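Local coordinates for protein 2-dehydropantoate 2-reductase (Bacillus subtilis, PDB 3EGO) that probably catalyses the NADPH-dependent reduction of 2-dehydropantoate (ketopantoate) to (R)-pantoate on the route to pantothenate, at residues Ala39-Gly44 and Asp57-Thr62; Ser116-Ile121 and Asp148-Asp153. One frame throughout, in Å; residues are numbered along the deposited sequence.

Contact 1 of 2, residues Ala39-Gly44 and Asp57-Thr62; sequences AIQSEG and DCSADT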
loop_
_atom_site.group_PDB
_atom_site.type_symbol
_atom_site.label_atom_id
_atom_site.label_comp_id
_atom_site.label_asym_id
_atom_site.label_seq_id
_atom_site.Cartn_x
_atom_site.Cartn_y
_atom_site.Cartn_z
ATOM N N ALA A 39 33.654 16.332 -11.641
ATOM C CA ALA A 39 33.339 17.504 -10.818
ATOM C C ALA A 39 34.037 17.501 -9.452
ATOM O O ALA A 39 34.352 18.572 -8.906
ATOM C CB ALA A 39 31.831 17.651 -10.653
ATOM N N ILE A 40 34.221 16.312 -8.876
ATOM C CA ILE A 40 34.948 16.172 -7.589
ATOM C C ILE A 40 36.435 16.466 -7.807
ATOM O O ILE A 40 37.041 17.260 -7.083
ATOM C CB ILE A 40 34.805 14.746 -7.006
ATOM C CG1 ILE A 40 33.391 14.545 -6.399
ATOM C CG2 ILE A 40 35.916 14.483 -5.967
ATOM C CD1 ILE A 40 32.959 13.035 -6.222
ATOM N N GLN A 41 37.002 15.819 -8.824
ATOM C CA GLN A 41 38.396 16.015 -9.199
ATOM C C GLN A 41 38.623 17.511 -9.497
ATOM O O GLN A 41 39.759 17.966 -9.488
ATOM C CB GLN A 41 38.773 15.084 -10.373
ATOM C CG GLN A 41 40.277 14.819 -10.592
ATOM C CD GLN A 41 40.908 13.820 -9.602
ATOM O OE1 GLN A 41 40.809 12.591 -9.757
ATOM N NE2 GLN A 41 41.605 14.358 -8.604
ATOM N N SER A 42 37.526 18.271 -9.656
ATOM C CA SER A 42 37.532 19.697 -10.047
ATOM C C SER A 42 37.362 20.777 -8.963
ATOM O O SER A 42 38.194 21.681 -8.868
ATOM C CB SER A 42 36.506 19.951 -11.150
ATOM O OG SER A 42 36.945 19.381 -12.368
ATOM N N GLU A 43 36.283 20.756 -8.182
ATOM C CA GLU A 43 36.246 21.694 -7.069
ATOM C C GLU A 43 36.287 21.049 -5.691
ATOM O O GLU A 43 36.010 21.710 -4.697
ATOM C CB GLU A 43 35.096 22.719 -7.149
ATOM C CG GLU A 43 33.702 22.149 -7.154
ATOM C CD GLU A 43 33.148 22.068 -8.548
ATOM O OE1 GLU A 43 33.952 22.149 -9.503
ATOM O OE2 GLU A 43 31.914 21.926 -8.689
ATOM N N GLY A 44 36.669 19.783 -5.645
ATOM C CA GLY A 44 36.778 19.048 -4.386
ATOM C C GLY A 44 35.418 18.665 -3.846
ATOM O O GLY A 44 34.404 18.732 -4.556
ATOM N N ASP A 57 40.077 18.489 -0.988
ATOM C CA ASP A 57 40.396 17.987 -2.291
ATOM C C ASP A 57 40.504 16.424 -2.258
ATOM O O ASP A 57 40.925 15.825 -1.269
ATOM C CB ASP A 57 41.530 18.862 -2.861
ATOM C CG ASP A 57 41.190 20.404 -2.735
ATOM O OD1 ASP A 57 40.103 20.870 -3.206
ATOM O OD2 ASP A 57 41.987 21.161 -2.132
ATOM N N CYS A 58 39.957 15.782 -3.286
ATOM C CA CYS A 58 39.731 14.341 -3.331
ATOM C C CYS A 58 39.956 13.898 -4.777
ATOM O O CYS A 58 39.619 14.649 -5.676
ATOM C CB CYS A 58 38.252 14.110 -2.943
ATOM S SG CYS A 58 37.708 12.454 -2.684
ATOM N N SER A 59 40.451 12.683 -5.002
ATOM C CA SER A 59 40.466 12.142 -6.370
ATOM C C SER A 59 39.145 11.432 -6.634
ATOM O O SER A 59 38.371 11.171 -5.701
ATOM C CB SER A 59 41.647 11.187 -6.601
ATOM O OG SER A 59 42.850 11.813 -6.201
ATOM N N ALA A 60 38.873 11.133 -7.902
ATOM C CA ALA A 60 37.660 10.436 -8.276
ATOM C C ALA A 60 37.881 9.584 -9.533
ATOM O O ALA A 60 38.815 9.820 -10.305
ATOM C CB ALA A 60 36.522 11.416 -8.461
ATOM N N ASP A 61 37.037 8.596 -9.737
ATOM C CA ASP A 61 37.197 7.693 -10.856
ATOM C C ASP A 61 35.879 6.981 -11.038
ATOM O O ASP A 61 35.010 7.071 -10.174
ATOM C CB ASP A 61 38.288 6.671 -10.546
ATOM C CG ASP A 61 39.077 6.261 -11.776
ATOM O OD1 ASP A 61 40.330 6.340 -11.699
ATOM O OD2 ASP A 61 38.445 5.865 -12.795
ATOM N N THR A 62 35.735 6.260 -12.157
ATOM C CA THR A 62 34.507 5.567 -12.463
ATOM C C THR A 62 34.805 4.083 -12.386
ATOM O O THR A 62 33.950 3.242 -12.589
ATOM C CB THR A 62 33.974 5.978 -13.856
ATOM O OG1 THR A 62 35.047 5.962 -14.792
ATOM C CG2 THR A 62 33.423 7.407 -13.811
HETATM O O HOH W 1 39.606 17.597 -5.642
#
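Gln41 stands with CG anti to its backbone N (chi1 -161°) and bends at chi2, which sets CD above the backbone of Ser59 and Ala60, while Ile40 has CG2 anti to its own N and set against Cys58 and Ala60. The one direct hydrogen bond between 39-44 and 57-62 runs from Ala60 N to Gln41 OE1, 3.1 Å long and fairly straight at N (160°). The N-H meets the side-chain carbonyl from above its plane, 59° out of it. The other amide branch lies over the preceding residue, with Gln41 NE2 3.3 Å from Ser59 CA; Ser59 CB, though its bond to CA leads away from the helix, still touches the amide.

Next to this polar grip is an apolar one. Ile40 CG2 lies 3.8 Å from Cys58 CB and 4.0 Å from Ala60 CB, the methyl of Ala60 pointing at the helix. Leu15 of helix 12-22 and Val29 of strand 26-30 also pack on Ile40, whose side chain comes within about 6 Å of that of Gly10, a probable NADP(+)-binding residue. Toward the helix end, a water accepts from Cys58 N and donates to Ile40 O at 3.0 Å, joining the two backbones. The same carbonyl receives Gly44 N, so two donors share Ile40 O. Gly44 then leaves the helix with positive phi, its CA 4.0 Å from Asp57 OD1.

The short axes of 39-43 and 59-61 pass 6.8 Å apart and run nearly antiparallel. Ser59 and Asp61 pair through their backbones with strand 26-30 and its end, which makes 59-61 part of the sheet; helix 34-43 packs on it, an alpha-on-beta layer of the Rossmann-type NADP(+)-binding domain.

Contact 2 of 2, residues Ser116-Ile121 and Asp148-Asp153; sequences SIYVGI and DDAEPD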
loop_
_atom_site.group_PDB
_atom_site.type_symbol
_atom_site.label_atom_id
_atom_site.label_comp_id
_atom_site.label_asym_id
_atom_site.label_seq_id
_atom_site.Cartn_x
_atom_site.Cartn_y
_atom_site.Cartn_z
ATOM N N SER A 116 39.957 -9.113 3.150
ATOM C CA SER A 116 39.515 -9.031 4.540
ATOM C C SER A 116 38.225 -8.236 4.573
ATOM O O SER A 116 38.218 -7.067 4.221
ATOM C CB SER A 116 40.544 -8.314 5.420
ATOM O OG SER A 116 41.805 -8.982 5.434
ATOM N N ILE A 117 37.159 -8.848 5.063
ATOM C CA ILE A 117 35.844 -8.241 5.006
ATOM C C ILE A 117 35.396 -7.723 6.339
ATOM O O ILE A 117 35.408 -8.446 7.341
ATOM C CB ILE A 117 34.795 -9.215 4.502
ATOM C CG1 ILE A 117 35.251 -9.851 3.191
ATOM C CG2 ILE A 117 33.432 -8.484 4.312
ATOM C CD1 ILE A 117 35.563 -8.848 2.095
ATOM N N TYR A 118 34.968 -6.458 6.316
ATOM C CA TYR A 118 34.424 -5.773 7.459
ATOM C C TYR A 118 33.054 -5.238 7.081
ATOM O O TYR A 118 32.778 -4.927 5.912
ATOM C CB TYR A 118 35.358 -4.632 7.903
ATOM C CG TYR A 118 36.771 -5.151 8.121
ATOM C CD1 TYR A 118 37.145 -5.754 9.333
ATOM C CD2 TYR A 118 37.701 -5.107 7.099
ATOM C CE1 TYR A 118 38.441 -6.274 9.500
ATOM C CE2 TYR A 118 38.988 -5.616 7.256
ATOM C CZ TYR A 118 39.354 -6.196 8.459
ATOM O OH TYR A 118 40.640 -6.698 8.570
ATOM N N VAL A 119 32.246 -5.066 8.101
ATOM C CA VAL A 119 30.857 -4.721 7.945
ATOM C C VAL A 119 30.544 -3.650 9.000
ATOM O O VAL A 119 31.061 -3.720 10.103
ATOM C CB VAL A 119 30.132 -6.095 8.153
ATOM C CG1 VAL A 119 29.357 -6.233 9.455
ATOM C CG2 VAL A 119 29.569 -6.731 6.825
ATOM N N GLY A 120 29.733 -2.643 8.671
ATOM C CA GLY A 120 29.409 -1.596 9.646
ATOM C C GLY A 120 28.142 -0.826 9.369
ATOM O O GLY A 120 27.507 -1.014 8.342
ATOM N N ILE A 121 27.761 0.015 10.308
ATOM C CA ILE A 121 26.598 0.838 10.137
ATOM C C ILE A 121 26.986 2.291 10.303
ATOM O O ILE A 121 27.945 2.636 11.009
ATOM C CB ILE A 121 25.491 0.495 11.130
ATOM C CG1 ILE A 121 25.983 0.687 12.567
ATOM C CG2 ILE A 121 25.003 -0.966 10.896
ATOM C CD1 ILE A 121 24.857 0.462 13.573
ATOM N N ASP A 148 33.370 -12.696 9.366
ATOM C CA ASP A 148 34.014 -13.974 9.226
ATOM C C ASP A 148 35.355 -13.872 9.951
ATOM O O ASP A 148 35.402 -13.419 11.087
ATOM C CB ASP A 148 34.188 -14.321 7.752
ATOM C CG ASP A 148 34.294 -15.818 7.523
ATOM O OD1 ASP A 148 33.942 -16.582 8.450
ATOM O OD2 ASP A 148 34.735 -16.230 6.427
ATOM N N ASP A 149 36.436 -14.243 9.279
ATOM C CA ASP A 149 37.709 -14.387 9.964
ATOM C C ASP A 149 38.664 -13.228 9.703
ATOM O O ASP A 149 39.886 -13.419 9.664
ATOM C CB ASP A 149 38.376 -15.694 9.530
ATOM N N ALA A 150 38.128 -12.029 9.500
ATOM C CA ALA A 150 39.008 -10.902 9.263
ATOM C C ALA A 150 39.606 -10.379 10.566
ATOM O O ALA A 150 38.950 -10.336 11.614
ATOM C CB ALA A 150 38.299 -9.775 8.459
ATOM N N GLU A 151 40.863 -9.965 10.462
ATOM C CA GLU A 151 41.653 -9.466 11.557
ATOM C C GLU A 151 41.358 -7.985 11.814
ATOM O O GLU A 151 41.668 -7.146 10.970
ATOM C CB GLU A 151 43.116 -9.586 11.115
ATOM C CG GLU A 151 44.120 -9.204 12.124
ATOM C CD GLU A 151 45.513 -9.130 11.502
ATOM O OE1 GLU A 151 46.394 -8.560 12.147
ATOM O OE2 GLU A 151 45.711 -9.642 10.383
ATOM N N PRO A 152 40.764 -7.659 12.973
ATOM C CA PRO A 152 40.347 -6.286 13.245
ATOM C C PRO A 152 41.526 -5.339 13.244
ATOM O O PRO A 152 41.407 -4.191 12.786
ATOM C CB PRO A 152 39.747 -6.355 14.647
ATOM C CG PRO A 152 39.528 -7.798 14.933
ATOM C CD PRO A 152 40.432 -8.587 14.065
ATOM N N ASP A 153 42.677 -5.818 13.723
ATOM C CA ASP A 153 43.826 -4.928 13.897
ATOM C C ASP A 153 44.248 -4.311 12.573
ATOM O O ASP A 153 44.803 -3.229 12.551
ATOM C CB ASP A 153 44.995 -5.651 14.576
ATOM C CG ASP A 153 44.762 -5.851 16.065
ATOM O OD1 ASP A 153 43.875 -5.164 16.668
ATOM O OD2 ASP A 153 45.491 -6.690 16.629
HETATM O O HOH W 2 42.144 -10.504 8.323
#
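Tyr118 OH donates to Glu151 O across 2.6 Å, the shortest direct polar link between strand residues 116-121 and the loop 148-153. The phenol oxygen lies above the carbonyl plane, 46° out of it, with a C=O...O angle of 130°; Glu151 O sits at the edge of the ring, close to its plane. CG of Tyr118 is anti to the carbonyl carbon (chi1 -53°), beside the backbone N, and from there the ring extends to the loop.

Ala150 is the apolar centre of the contact. Its methyl points at the strand and touches Tyr118 CE1 at 3.7 Å, approaching the ring obliquely. The same CB lies 3.4 Å from Ile117 O and 4.1 Å from Ser116 CB, so it touches three successive strand residues. Pro152 CA also comes obliquely to the ring, 4.2 Å from Tyr118 CE1.

A water gives a second polar connection: it accepts from Glu151 N at 2.6 Å and makes a longer bond of 3.3 Å with Ser116 OG. Both backbone polar atoms of Glu151, N and O, are thereby tied to the strand.

Tyr118 also packs on Asn94 and Leu96 of strand 94-97 and on Arg154 and Leu155. The arrangement is structural packing away from the annotated sites: the loop leaving strand 142-146 folds over the start of strand 116-128 in the mixed sheet of the Rossmann-type, probably NADP(+)-binding domain.

Overall arrangement
From the N terminus, helix 34-43 leads through strand 45-49 into strand 52-61, and contact 1 closes this short excursion when the end of strand 52-61 comes back against the helix. The chain then passes through strands 70-73 and 94-97 before strand 116-128 begins. Contact 2 closes a longer loop, through strands 133-138 and 142-146, when 148-153 returns to the start of 116-128. The two contacts follow in series, neither nested nor crossed. Their centres are 28 Å apart, yet both reach the same mixed sheet: contact 1 ties a helix to it, contact 2 a connecting loop on the way to strand 168-170.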